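Local atomic coordinates of histidinol-phosphate aminotransferase (Clostridium acetobutylicum, PDB entry 3FTB), a protein that probably acts as a pyridoxal phosphate-dependent transaminase, taken to be the histidinol-phosphate aminotransferase of histidine biosynthesis. Residues G39-F44 / F217-I222. Numbering follows the deposited sequence.
Sequences GIPKSF and FAMPGI
Ser43 OG is the best-held polar atom here, gripped by two hydrogen bonds: one with Asp261 OD2, in the loop after helix 249-257, and a weaker one with Asn257 O at the end of that helix. Close by, Phe44 N bonds back to Pro41 O at 3.0 Å, closing a turn. That turn presents Pro41 and Phe44 to the loop that joins strands 207-212 and 225-229, neighbours in the seven-stranded mixed sheet of this fold-type I aminotransferase. The side-chain packing is apolar, with two carbonyl oxygens also abutting carbon atoms. Met219 is extended through chi2 and bends at chi3 (-61°), so its sulfur ends up among three side chains of 39-44. Met219 SD lies 4.4 Å from the centroid of the Phe44 ring, 38° off the ring normal, an oblique Met-aromatic contact. The Ile40 side chain crosses Met219 at about a right angle, and Ile40 CG2, anti to the backbone N, reaches Met219 SD at 4.0 Å; Pro41 CD meets the sulfur tip to tip. Phe44, with CG also anti to N (chi1 179°), extends its ring toward Ile222, whose CD1 stops 3.4 Å from Phe44 CE2. At the other end Pro41 CD packs 3.2 Å from the carbonyl Phe217 O, while Pro41 CG approaches the edge of the Phe217 ring. Ala218 CB sits 3.3 Å from Gly39 O, a carbonyl that is hydrogen-bonded to Tyr264 OH. Leu55 of the second subunit packs on Ile40, Phe44 and Ile222, and Gly221 bonds to that subunit through its backbone, so this patch belongs to the dimer interface. Shape and burial thus join the two segments, while polar atoms of 39-44 find partners such as Asp261 and Tyr264.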
# COMPACT_ATOMS: atom_id res chain seq x y z
N GLY A 39 -6.11 23.11 1.32
CA GLY A 39 -5.29 22.35 2.24
C GLY A 39 -5.92 21.16 2.93
O GLY A 39 -7.06 20.80 2.66
N ILE A 40 -5.15 20.58 3.85
CA ILE A 40 -5.54 19.40 4.62
C ILE A 40 -6.70 19.72 5.56
O ILE A 40 -6.67 20.74 6.25
CB ILE A 40 -4.33 18.90 5.45
CG1 ILE A 40 -3.14 18.60 4.53
CG2 ILE A 40 -4.70 17.70 6.31
CD1 ILE A 40 -1.79 18.56 5.23
N PRO A 41 -7.72 18.85 5.59
CA PRO A 41 -8.87 19.05 6.49
C PRO A 41 -8.44 19.29 7.93
O PRO A 41 -7.56 18.60 8.47
CB PRO A 41 -9.64 17.73 6.38
CG PRO A 41 -9.31 17.24 5.03
CD PRO A 41 -7.88 17.64 4.76
N LYS A 42 -9.06 20.27 8.56
CA LYS A 42 -8.68 20.64 9.90
C LYS A 42 -8.96 19.48 10.85
O LYS A 42 -8.42 19.43 11.95
CB LYS A 42 -9.43 21.91 10.33
CG LYS A 42 -9.02 23.13 9.52
CD LYS A 42 -9.54 24.43 10.12
CE LYS A 42 -9.11 25.65 9.30
NZ LYS A 42 -9.82 25.73 7.99
N SER A 43 -9.77 18.53 10.39
CA SER A 43 -10.16 17.39 11.22
C SER A 43 -9.11 16.28 11.23
O SER A 43 -9.22 15.32 11.99
CB SER A 43 -11.51 16.84 10.76
OG SER A 43 -11.44 16.33 9.44
N PHE A 44 -8.09 16.41 10.40
CA PHE A 44 -7.02 15.44 10.41
C PHE A 44 -6.00 15.78 11.49
O PHE A 44 -5.49 14.91 12.18
CB PHE A 44 -6.32 15.37 9.06
CG PHE A 44 -5.20 14.38 9.03
CD1 PHE A 44 -3.93 14.75 9.48
CD2 PHE A 44 -5.41 13.08 8.61
CE1 PHE A 44 -2.89 13.84 9.48
CE2 PHE A 44 -4.37 12.17 8.60
CZ PHE A 44 -3.11 12.55 9.04
N PHE A 217 -9.75 15.93 -0.99
CA PHE A 217 -9.44 16.06 0.43
C PHE A 217 -7.99 16.44 0.67
O PHE A 217 -7.53 16.45 1.82
CB PHE A 217 -9.81 14.78 1.21
CG PHE A 217 -11.29 14.61 1.42
CD1 PHE A 217 -12.04 13.81 0.57
CD2 PHE A 217 -11.94 15.26 2.46
CE1 PHE A 217 -13.40 13.66 0.75
CE2 PHE A 217 -13.30 15.12 2.64
CZ PHE A 217 -14.04 14.32 1.78
N ALA A 218 -7.29 16.75 -0.42
CA ALA A 218 -5.96 17.35 -0.40
C ALA A 218 -4.86 16.48 0.22
O ALA A 218 -3.78 16.99 0.56
CB ALA A 218 -5.99 18.72 0.29
N MET A 219 -5.13 15.18 0.35
CA MET A 219 -4.21 14.28 1.05
C MET A 219 -3.64 13.15 0.16
O MET A 219 -3.96 11.98 0.38
CB MET A 219 -4.89 13.69 2.31
CG MET A 219 -5.16 14.72 3.45
SD MET A 219 -5.90 14.10 5.01
CE MET A 219 -7.46 13.46 4.38
N PRO A 220 -2.80 13.49 -0.84
CA PRO A 220 -2.20 12.42 -1.65
C PRO A 220 -1.14 11.55 -0.94
O PRO A 220 -1.01 10.37 -1.27
CB PRO A 220 -1.56 13.18 -2.83
CG PRO A 220 -1.43 14.59 -2.34
CD PRO A 220 -2.64 14.80 -1.50
N GLY A 221 -0.41 12.11 0.02
CA GLY A 221 0.65 11.38 0.69
C GLY A 221 0.16 10.29 1.64
O GLY A 221 0.95 9.52 2.20
N ILE A 222 -1.15 10.23 1.83
CA ILE A 222 -1.75 9.28 2.76
C ILE A 222 -2.06 7.97 2.03
O ILE A 222 -2.09 6.89 2.64
CB ILE A 222 -3.01 9.89 3.43
CG1 ILE A 222 -2.98 9.65 4.94
CG2 ILE A 222 -4.30 9.39 2.76
CD1 ILE A 222 -3.92 10.55 5.69